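Local coordinates for mitotic checkpoint control protein kinase BUB1 (PDB 6JKK) that probably phosphorylates protein substrates with ATP, as the kinase domain of the mitotic checkpoint protein BubR1, which acts at kinetochores, at residues D155-H161 / Y327-I332; H180-K184 / L247-L252; L190-A196 / I332-N336; T274-P278 / F295-N300. All coordinates share one frame; numbering follows the deposited sequence.

Overall arrangement
All four contacts tie together helices, loops and a short strand of the C-terminal lobe. Contact 2 lies deepest, its centre about 8 Å from that of the chain, and a buried aspartate there holds catalytic-loop backbone. Contacts 1 and 3, centres about 9 Å apart, both use helix 325-339 and share Ile332; contact 1 is mainly buried and apolar with a carboxylate edge, whereas contact 3 is partly buried. Contact 4, also partly buried, lies about 14 Å from contact 2 between centres, the two touching through Tyr250 and Leu299. Contacts 3 and 4 use the same chemistry: an asparagine amide pairing with both backbone polar groups of one extended residue.

Contact 1: D155-H161 / Y327-I332; sequences DEYVVMH and YVAEAI
Tyr157 and Val328 meet at the apolar centre of a nearly perpendicular helix crossing, in which the C-terminal helix 325-339 packs on the start of helix 156-175 in the kinase C-lobe. The axes of segments 156-161 and 327-332 approach to 9.2 Å at a signed angle of -87°. Val328 CG2 lies 3.7 Å from Tyr157 CD2, meeting the ring obliquely. Beside it Val158 CG2 reaches Ala331 CB at 4.1 Å, and Ile332 CD1 touches His161 CD2 at 3.8 Å, the two side chains crossing at about a right angle. Tyr327 presents its edge to the face of Tyr157 in an offset edge-to-face pair, centroids 5.8 Å apart and planes at 72°. The hydroxyl of Tyr157 turns elsewhere, to Lys324, and His161 ND1 to Gln165.

The polar edge is Asp155, the N-cap of helix 156-175. Its CG stands anti to the backbone N (chi1 -179°), which lets the two carboxylate oxygens divide their work. OD2 accepts from Tyr157 N at 2.8 Å, approached from above the carboxylate plane, and weakly from Val158 N. OD1 receives the hydrogen bond of Tyr327 OH, its modelled length of 2.4 Å very short and doubtful. With an alanine in place of the aspartate, Tyr327 OH would probably lose its acceptor and the first turn of the helix its cap. Asp155 OD1 lies at the edge of the Tyr327 ring, near its plane.

Contact 2: H180-K184 / L247-L252; sequences HADIK and LDLYGL
Asp248 OD1 is gripped by Ala181 N at 2.8 Å, with an N-H...O angle of 161°, and by a water, also 2.8 Å from OD1. The second oxygen, OD2, takes the N-H of His180 at 2.8 Å and a further bond from His174 NE2. Each oxygen accepts its backbone N-H on its syn lone pair, and together they span the successive N-H groups of His180 and Ala181. The water carries the grip further along the loop, accepting from Ile183 N at 2.8 Å.

By sequence, residues 180-184 belong to the kinase catalytic loop, with alanine in the usual arginine place of the HRD motif, and helix 246-261 is the F helix, whose aspartate typically holds this loop. Ile183 sets CD1 3.7 Å from Asp248 CG, and its CG2 rests on the Gly251 backbone. Gly251 CA lies 3.5 Å from Ile183 O, a spacing that leaves no room for a side chain directed there. Within the loop, Asp182 N donates to His180 ND1 at 3.1 Å, while NE2 of that histidine bonds Ile206 O and its ring meets Phe208. The CB of Asp182 points away from the helix, and its OD2 forms a salt bridge with Lys184 NZ.

The chemistry implies that the buried carboxylate probably holds the backbone before Asp182, and through the water the N-H after it, in place.

Contact 3: L190-A196 / I332-N336; sequences LMKPICA and ISKFN
Ile332 opens the helical side of the contact with two branches. CD1 lies against Ala196 CA at 3.8 Å and Ile194 CG2 at 3.9 Å, while CG2 lies 3.8 Å from Ile194 O. The two isoleucine side chains cross at about a right angle.

One turn on, Phe335 receives the other branch of Ile194. The chi2 of 84° in Ile194 folds CD1 off the extended course and onto the ring, 3.2 Å from Phe335 CE2. This is tight for carbon atoms, and the approach is oblique. Leu190 comes from the opposite direction, its CD2 at the ring's edge, near the plane, 4.1 Å from Phe335 CE2.

Asn336 then supplies the polar part, with its amide laid along Ile194 so that it pairs with the peptide groups as a neighbouring strand would. OD1 accepts from Ile194 N at 3.1 Å, the donor tilted 18° from the carbonyl plane. ND2 returns a straighter bond to Ile194 O at 2.9 Å (N-H...O 163°), lying in that carbonyl's plane on a lone pair. Two bonds to one residue fix the amide's rotation. Pro193 CB packs beside it, 3.4 Å from Asn336 OD1.

Segment 190-196, extended at Pro193 to Cys195, leaves strand 188-190, between the catalytic loop and the DFG motif, and leads toward strand 203-205, where Leu190 touches Leu203. Helix 139-150 contributes Val142 and Val146 to the Phe335 ring, and helix 156-175 adds Val158, placing the C-terminal helix against both.

Contact 4: T274-P278 / F295-N300; sequences TIWMP and FRTLLN
Trp276 and Leu299 mark where strand 276-278 runs past the C-terminal end of helix 288-299, their CA atoms 6.5 Å apart. The axes of strand 276-278 and helical residues 295-299 approach to 7.9 Å with directions 127° apart. Just past the helix, Asn300 turns its amide onto the strand: OD1 accepts from Trp276 N at 2.9 Å (N-H...O 165°), and ND2 donates to Trp276 O at 2.9 Å (169°). ND2 also bonds Arg296 O, in the plane of its own amide, and that carbonyl takes Asn300 N as well. Three bonds thus hold the amide's rotation while it joins helix end to strand. A leucine here would probably leave Trp276 N and O without these mates and the helix end less firmly tied to the strand.

The apolar part lies alongside. Met277, bent at both chi2 and chi3, brings SD to 3.6 Å from Arg296 CA and CE against Phe295 CB. Pro278 touches two residues: its CG is 3.9 Å from Phe295 CD2, its CD 3.8 Å from Leu299 CD1.

Strand 276-278 pairs antiparallel with strand 267-269, through Met277 and Val268, and Trp276 reaches out to helix 235-238. Helix 246-261 meets Pro278 through His257 and Leu299 through Tyr250.

Contact 1: D155-H161 / Y327-I332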
# COMPACT_ATOMS: atom_id res chain seq x y z
N ASP A 155 19.51 6.25 2.62
CA ASP A 155 20.28 5.97 3.82
C ASP A 155 19.62 4.86 4.64
O ASP A 155 18.40 4.85 4.82
CB ASP A 155 20.42 7.22 4.67
CG ASP A 155 21.21 6.99 5.93
OD1 ASP A 155 22.43 7.24 5.92
OD2 ASP A 155 20.61 6.57 6.94
N GLU A 156 20.45 3.94 5.13
CA GLU A 156 19.96 2.76 5.85
C GLU A 156 19.02 3.12 6.99
O GLU A 156 18.00 2.47 7.20
CB GLU A 156 21.14 1.94 6.38
CG GLU A 156 20.73 0.59 6.96
CD GLU A 156 21.78 -0.02 7.85
OE1 GLU A 156 22.86 0.59 8.02
OE2 GLU A 156 21.53 -1.12 8.39
N TYR A 157 19.37 4.16 7.74
CA TYR A 157 18.57 4.53 8.91
C TYR A 157 17.26 5.21 8.53
O TYR A 157 16.24 5.01 9.19
CB TYR A 157 19.41 5.36 9.89
CG TYR A 157 20.41 4.49 10.63
CD1 TYR A 157 21.62 4.14 10.05
CD2 TYR A 157 20.11 3.98 11.89
CE1 TYR A 157 22.52 3.33 10.71
CE2 TYR A 157 21.01 3.17 12.56
CZ TYR A 157 22.21 2.85 11.96
OH TYR A 157 23.09 2.04 12.64
N VAL A 158 17.27 5.97 7.44
CA VAL A 158 16.01 6.48 6.88
C VAL A 158 15.12 5.30 6.48
O VAL A 158 13.91 5.32 6.72
CB VAL A 158 16.25 7.43 5.69
CG1 VAL A 158 14.93 7.79 5.03
CG2 VAL A 158 16.93 8.70 6.16
N VAL A 159 15.72 4.26 5.89
CA VAL A 159 14.94 3.08 5.52
C VAL A 159 14.37 2.38 6.76
O VAL A 159 13.22 1.93 6.75
CB VAL A 159 15.74 2.09 4.63
CG1 VAL A 159 14.89 0.87 4.28
CG2 VAL A 159 16.22 2.78 3.35
N MET A 160 15.16 2.30 7.83
CA MET A 160 14.66 1.71 9.07
C MET A 160 13.44 2.46 9.58
O MET A 160 12.46 1.86 10.05
CB MET A 160 15.73 1.73 10.17
CG MET A 160 16.96 0.95 9.86
SD MET A 160 17.98 0.99 11.33
CE MET A 160 19.55 0.56 10.59
N HIS A 161 13.50 3.79 9.50
CA HIS A 161 12.39 4.64 9.98
C HIS A 161 11.13 4.40 9.16
O HIS A 161 10.03 4.24 9.71
CB HIS A 161 12.80 6.11 9.91
CG HIS A 161 11.96 7.02 10.76
ND1 HIS A 161 10.65 7.31 10.47
CD2 HIS A 161 12.26 7.73 11.88
CE1 HIS A 161 10.17 8.14 11.38
NE2 HIS A 161 11.13 8.41 12.24
N TYR A 327 23.10 10.82 14.41
CA TYR A 327 23.21 10.52 12.99
C TYR A 327 21.85 10.46 12.30
O TYR A 327 21.69 10.97 11.19
CB TYR A 327 23.93 9.19 12.76
CG TYR A 327 24.03 8.83 11.29
CD1 TYR A 327 25.06 9.35 10.51
CD2 TYR A 327 23.09 8.01 10.68
CE1 TYR A 327 25.15 9.04 9.16
CE2 TYR A 327 23.17 7.70 9.33
CZ TYR A 327 24.21 8.22 8.58
OH TYR A 327 24.32 7.92 7.24
N VAL A 328 20.89 9.82 12.96
CA VAL A 328 19.56 9.62 12.39
C VAL A 328 18.85 10.95 12.17
O VAL A 328 18.21 11.16 11.14
CB VAL A 328 18.72 8.69 13.30
CG1 VAL A 328 17.26 8.68 12.87
CG2 VAL A 328 19.28 7.28 13.27
N ALA A 329 18.98 11.86 13.13
CA ALA A 329 18.38 13.19 13.00
C ALA A 329 18.99 13.93 11.81
O ALA A 329 18.27 14.60 11.06
CB ALA A 329 18.55 13.98 14.28
N GLU A 330 20.30 13.81 11.65
CA GLU A 330 21.00 14.39 10.50
C GLU A 330 20.53 13.77 9.18
O GLU A 330 20.23 14.48 8.22
CB GLU A 330 22.51 14.19 10.62
CG GLU A 330 23.16 14.97 11.75
CD GLU A 330 24.61 14.55 11.96
OE1 GLU A 330 25.12 13.78 11.12
OE2 GLU A 330 25.21 14.97 12.97
N ALA A 331 20.47 12.44 9.15
CA ALA A 331 20.04 11.73 7.94
C ALA A 331 18.60 12.09 7.55
O ALA A 331 18.30 12.27 6.37
CB ALA A 331 20.18 10.23 8.13
N ILE A 332 17.72 12.18 8.54
CA ILE A 332 16.33 12.56 8.30
C ILE A 332 16.27 14.00 7.79
O ILE A 332 15.52 14.31 6.85
CB ILE A 332 15.47 12.43 9.57
CG1 ILE A 332 15.26 10.96 9.93
CG2 ILE A 332 14.11 13.11 9.40
CD1 ILE A 332 14.40 10.75 11.16

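Contact 2: H180-K184 / L247-L252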
# COMPACT_ATOMS: atom_id res chain seq x y z
N HIS A 180 -4.12 -6.25 1.90
CA HIS A 180 -4.03 -5.28 0.81
C HIS A 180 -3.87 -6.02 -0.53
O HIS A 180 -4.51 -5.67 -1.52
CB HIS A 180 -2.86 -4.31 1.03
CG HIS A 180 -2.71 -3.31 -0.07
ND1 HIS A 180 -2.10 -3.61 -1.27
CD2 HIS A 180 -3.09 -2.02 -0.16
CE1 HIS A 180 -2.12 -2.55 -2.05
NE2 HIS A 180 -2.71 -1.56 -1.40
N ALA A 181 -2.99 -7.02 -0.52
CA ALA A 181 -2.80 -7.97 -1.62
C ALA A 181 -2.02 -7.45 -2.84
O ALA A 181 -1.78 -8.21 -3.78
CB ALA A 181 -4.15 -8.61 -2.04
N ASP A 182 -1.60 -6.19 -2.82
CA ASP A 182 -0.74 -5.68 -3.88
C ASP A 182 0.26 -4.68 -3.30
O ASP A 182 0.46 -3.59 -3.85
CB ASP A 182 -1.57 -5.03 -4.99
CG ASP A 182 -0.79 -4.82 -6.29
OD1 ASP A 182 0.22 -5.53 -6.52
OD2 ASP A 182 -1.20 -3.95 -7.08
N ILE A 183 0.87 -5.03 -2.17
CA ILE A 183 1.83 -4.13 -1.53
C ILE A 183 3.12 -4.04 -2.34
O ILE A 183 3.79 -5.04 -2.58
CB ILE A 183 2.14 -4.53 -0.08
CG1 ILE A 183 0.87 -4.40 0.77
CG2 ILE A 183 3.25 -3.65 0.48
CD1 ILE A 183 1.11 -4.50 2.26
N LYS A 184 3.46 -2.82 -2.75
CA LYS A 184 4.69 -2.57 -3.49
C LYS A 184 5.07 -1.11 -3.28
O LYS A 184 4.26 -0.35 -2.73
CB LYS A 184 4.50 -2.93 -4.96
CG LYS A 184 3.47 -2.11 -5.68
CD LYS A 184 3.01 -2.84 -6.93
CE LYS A 184 1.95 -2.04 -7.65
NZ LYS A 184 1.24 -2.89 -8.64
N LEU A 247 0.97 -12.86 2.12
CA LEU A 247 1.08 -12.17 0.83
C LEU A 247 1.50 -10.71 1.01
O LEU A 247 2.33 -10.19 0.26
CB LEU A 247 -0.24 -12.25 0.05
CG LEU A 247 -0.24 -11.67 -1.36
CD1 LEU A 247 0.77 -12.40 -2.24
CD2 LEU A 247 -1.62 -11.71 -2.00
N ASP A 248 0.93 -10.06 2.02
CA ASP A 248 1.27 -8.68 2.34
C ASP A 248 2.67 -8.59 2.95
O ASP A 248 3.42 -7.66 2.66
CB ASP A 248 0.25 -8.10 3.31
CG ASP A 248 -0.95 -7.53 2.62
OD1 ASP A 248 -1.00 -7.60 1.37
OD2 ASP A 248 -1.85 -7.01 3.32
N LEU A 249 3.00 -9.56 3.79
CA LEU A 249 4.29 -9.55 4.50
C LEU A 249 5.42 -9.77 3.49
O LEU A 249 6.51 -9.22 3.63
CB LEU A 249 4.29 -10.59 5.62
CG LEU A 249 3.17 -10.42 6.65
CD1 LEU A 249 3.31 -11.38 7.81
CD2 LEU A 249 3.11 -8.98 7.16
N TYR A 250 5.13 -10.55 2.45
CA TYR A 250 6.06 -10.70 1.34
C TYR A 250 6.22 -9.36 0.62
O TYR A 250 7.34 -8.93 0.33
CB TYR A 250 5.54 -11.77 0.37
CG TYR A 250 6.39 -11.95 -0.88
CD1 TYR A 250 7.48 -12.80 -0.88
CD2 TYR A 250 6.08 -11.28 -2.05
CE1 TYR A 250 8.25 -12.97 -2.02
CE2 TYR A 250 6.83 -11.44 -3.19
CZ TYR A 250 7.92 -12.29 -3.17
OH TYR A 250 8.67 -12.45 -4.30
N GLY A 251 5.10 -8.69 0.36
CA GLY A 251 5.12 -7.38 -0.30
C GLY A 251 5.91 -6.36 0.49
O GLY A 251 6.67 -5.55 -0.08
N LEU A 252 5.74 -6.40 1.81
CA LEU A 252 6.46 -5.52 2.73
C LEU A 252 7.97 -5.65 2.56
O LEU A 252 8.68 -4.65 2.46
CB LEU A 252 6.10 -5.86 4.18
CG LEU A 252 5.39 -4.82 5.03
CD1 LEU A 252 5.32 -5.27 6.48
CD2 LEU A 252 6.07 -3.46 4.92
O HOH W 1 0.51 -7.52 -1.01

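Contact 3: L190-A196 / I332-N336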
# COMPACT_ATOMS: atom_id res chain seq x y z
N LEU A 190 4.25 9.16 0.31
CA LEU A 190 4.78 9.99 1.38
C LEU A 190 3.96 11.26 1.42
O LEU A 190 3.98 12.05 0.47
CB LEU A 190 6.26 10.32 1.14
CG LEU A 190 6.98 11.16 2.20
CD1 LEU A 190 7.01 10.42 3.52
CD2 LEU A 190 8.38 11.49 1.77
N MET A 191 3.23 11.46 2.51
CA MET A 191 2.25 12.53 2.59
C MET A 191 2.86 13.80 3.17
O MET A 191 2.39 14.91 2.89
CB MET A 191 1.07 12.10 3.45
CG MET A 191 0.40 10.83 2.95
SD MET A 191 -0.09 10.98 1.22
CE MET A 191 -1.47 12.12 1.37
N LYS A 192 3.91 13.63 3.96
CA LYS A 192 4.57 14.76 4.60
C LYS A 192 5.99 14.35 4.99
O LYS A 192 6.31 13.16 4.98
CB LYS A 192 3.76 15.23 5.82
CG LYS A 192 3.53 14.18 6.90
CD LYS A 192 2.76 14.81 8.06
CE LYS A 192 2.39 13.80 9.13
NZ LYS A 192 3.56 13.07 9.65
N PRO A 193 6.86 15.33 5.32
CA PRO A 193 8.23 14.96 5.69
C PRO A 193 8.25 14.06 6.93
O PRO A 193 7.24 13.98 7.63
CB PRO A 193 8.88 16.31 5.99
CG PRO A 193 8.09 17.31 5.19
CD PRO A 193 6.68 16.79 5.23
N ILE A 194 9.36 13.38 7.19
CA ILE A 194 9.49 12.52 8.37
C ILE A 194 9.80 13.35 9.62
O ILE A 194 10.51 14.35 9.51
CB ILE A 194 10.62 11.47 8.16
CG1 ILE A 194 10.20 10.42 7.14
CG2 ILE A 194 10.95 10.74 9.43
CD1 ILE A 194 10.43 10.83 5.74
N CYS A 195 9.26 12.96 10.78
CA CYS A 195 9.74 13.47 12.07
C CYS A 195 10.70 12.47 12.69
O CYS A 195 10.60 11.27 12.45
CB CYS A 195 8.59 13.72 13.05
SG CYS A 195 6.94 13.70 12.34
N ALA A 196 11.62 12.97 13.51
CA ALA A 196 12.59 12.11 14.19
C ALA A 196 11.96 11.00 15.05
O ALA A 196 12.61 10.00 15.36
CB ALA A 196 13.54 12.94 15.01
N ILE A 332 17.72 12.18 8.54
CA ILE A 332 16.33 12.56 8.30
C ILE A 332 16.27 14.00 7.79
O ILE A 332 15.52 14.31 6.85
CB ILE A 332 15.47 12.43 9.57
CG1 ILE A 332 15.26 10.96 9.93
CG2 ILE A 332 14.11 13.11 9.40
CD1 ILE A 332 14.40 10.75 11.16
N SER A 333 17.07 14.87 8.41
CA SER A 333 17.16 16.27 8.00
C SER A 333 17.57 16.37 6.53
O SER A 333 16.95 17.09 5.74
CB SER A 333 18.15 17.01 8.90
OG SER A 333 18.22 18.38 8.56
N LYS A 334 18.61 15.63 6.17
CA LYS A 334 19.11 15.62 4.80
C LYS A 334 18.09 15.05 3.82
O LYS A 334 17.96 15.54 2.69
CB LYS A 334 20.42 14.83 4.72
CG LYS A 334 21.59 15.51 5.43
CD LYS A 334 22.87 14.69 5.31
CE LYS A 334 22.76 13.34 6.01
NZ LYS A 334 24.07 12.62 6.06
N PHE A 335 17.38 14.01 4.25
CA PHE A 335 16.32 13.40 3.45
C PHE A 335 15.19 14.39 3.19
O PHE A 335 14.73 14.55 2.05
CB PHE A 335 15.78 12.16 4.16
CG PHE A 335 14.62 11.51 3.46
CD1 PHE A 335 14.83 10.53 2.49
CD2 PHE A 335 13.31 11.86 3.77
CE1 PHE A 335 13.77 9.92 1.86
CE2 PHE A 335 12.25 11.26 3.11
CZ PHE A 335 12.47 10.28 2.17
N ASN A 336 14.73 15.05 4.25
CA ASN A 336 13.64 16.02 4.13
C ASN A 336 14.02 17.19 3.22
O ASN A 336 13.20 17.69 2.44
CB ASN A 336 13.21 16.53 5.51
CG ASN A 336 12.33 15.54 6.25
OD1 ASN A 336 11.78 14.61 5.66
ND2 ASN A 336 12.19 15.73 7.57

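Contact 4: T274-P278 / F295-N300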
# COMPACT_ATOMS: atom_id res chain seq x y z
N THR A 274 16.16 -24.61 3.56
CA THR A 274 14.87 -24.49 2.90
C THR A 274 14.31 -23.09 3.17
O THR A 274 13.15 -22.80 2.89
CB THR A 274 13.88 -25.55 3.41
OG1 THR A 274 13.82 -25.49 4.84
CG2 THR A 274 14.31 -26.94 2.98
N ILE A 275 15.17 -22.24 3.73
CA ILE A 275 14.80 -20.88 4.10
C ILE A 275 14.94 -19.93 2.92
O ILE A 275 15.97 -19.91 2.24
CB ILE A 275 15.69 -20.40 5.28
CG1 ILE A 275 15.39 -21.21 6.54
CG2 ILE A 275 15.49 -18.91 5.53
CD1 ILE A 275 13.96 -21.07 7.04
N TRP A 276 13.90 -19.13 2.68
CA TRP A 276 13.91 -18.16 1.59
C TRP A 276 14.42 -16.80 2.06
O TRP A 276 13.99 -16.27 3.08
CB TRP A 276 12.50 -18.03 1.00
CG TRP A 276 12.01 -19.31 0.37
CD1 TRP A 276 11.47 -20.39 1.00
CD2 TRP A 276 12.01 -19.63 -1.03
NE1 TRP A 276 11.13 -21.36 0.09
CE2 TRP A 276 11.45 -20.91 -1.17
CE3 TRP A 276 12.42 -18.95 -2.18
CZ2 TRP A 276 11.30 -21.53 -2.42
CZ3 TRP A 276 12.27 -19.56 -3.41
CH2 TRP A 276 11.72 -20.83 -3.52
N MET A 277 15.35 -16.24 1.29
CA MET A 277 15.89 -14.92 1.57
C MET A 277 16.09 -14.20 0.24
O MET A 277 16.14 -14.85 -0.81
CB MET A 277 17.24 -15.03 2.31
CG MET A 277 17.14 -15.60 3.71
SD MET A 277 16.19 -14.53 4.81
CE MET A 277 17.47 -13.36 5.27
N PRO A 278 16.19 -12.86 0.27
CA PRO A 278 16.54 -12.17 -0.97
C PRO A 278 17.89 -12.63 -1.48
O PRO A 278 18.76 -13.02 -0.69
CB PRO A 278 16.62 -10.70 -0.54
CG PRO A 278 15.69 -10.61 0.65
CD PRO A 278 15.88 -11.93 1.37
N PHE A 295 13.86 -9.85 7.36
CA PHE A 295 13.57 -10.51 6.09
C PHE A 295 13.18 -11.97 6.31
O PHE A 295 12.19 -12.45 5.74
CB PHE A 295 14.78 -10.43 5.15
CG PHE A 295 15.14 -9.03 4.72
CD1 PHE A 295 14.30 -7.95 4.99
CD2 PHE A 295 16.33 -8.79 4.03
CE1 PHE A 295 14.64 -6.66 4.59
CE2 PHE A 295 16.68 -7.51 3.63
CZ PHE A 295 15.83 -6.45 3.91
N ARG A 296 13.93 -12.68 7.15
CA ARG A 296 13.67 -14.10 7.39
C ARG A 296 12.32 -14.32 8.06
O ARG A 296 11.58 -15.24 7.70
CB ARG A 296 14.78 -14.72 8.24
CG ARG A 296 14.69 -16.24 8.34
CD ARG A 296 15.80 -16.83 9.20
NE ARG A 296 16.90 -15.90 9.45
CZ ARG A 296 17.05 -15.21 10.57
NH1 ARG A 296 16.17 -15.33 11.56
NH2 ARG A 296 18.08 -14.38 10.71
N THR A 297 11.99 -13.46 9.02
CA THR A 297 10.75 -13.58 9.78
C THR A 297 9.54 -13.32 8.90
O THR A 297 8.51 -14.00 9.01
CB THR A 297 10.75 -12.61 10.96
OG1 THR A 297 11.85 -12.92 11.83
CG2 THR A 297 9.46 -12.70 11.74
N LEU A 298 9.65 -12.32 8.03
CA LEU A 298 8.52 -11.93 7.19
C LEU A 298 8.35 -12.84 5.97
O LEU A 298 7.25 -12.95 5.44
CB LEU A 298 8.66 -10.47 6.76
CG LEU A 298 8.48 -9.38 7.82
CD1 LEU A 298 8.92 -8.02 7.29
CD2 LEU A 298 7.04 -9.32 8.29
N LEU A 299 9.43 -13.48 5.54
CA LEU A 299 9.38 -14.36 4.37
C LEU A 299 9.08 -15.81 4.71
O LEU A 299 8.55 -16.56 3.87
CB LEU A 299 10.70 -14.30 3.59
CG LEU A 299 10.99 -13.04 2.78
CD1 LEU A 299 12.36 -13.12 2.14
CD2 LEU A 299 9.93 -12.87 1.72
N ASN A 300 9.42 -16.22 5.92
CA ASN A 300 9.32 -17.63 6.27
C ASN A 300 8.36 -17.85 7.43
O ASN A 300 8.77 -17.82 8.59
CB ASN A 300 10.70 -18.19 6.59
CG ASN A 300 11.66 -18.07 5.42
OD1 ASN A 300 11.78 -19.00 4.61
ND2 ASN A 300 12.34 -16.94 5.32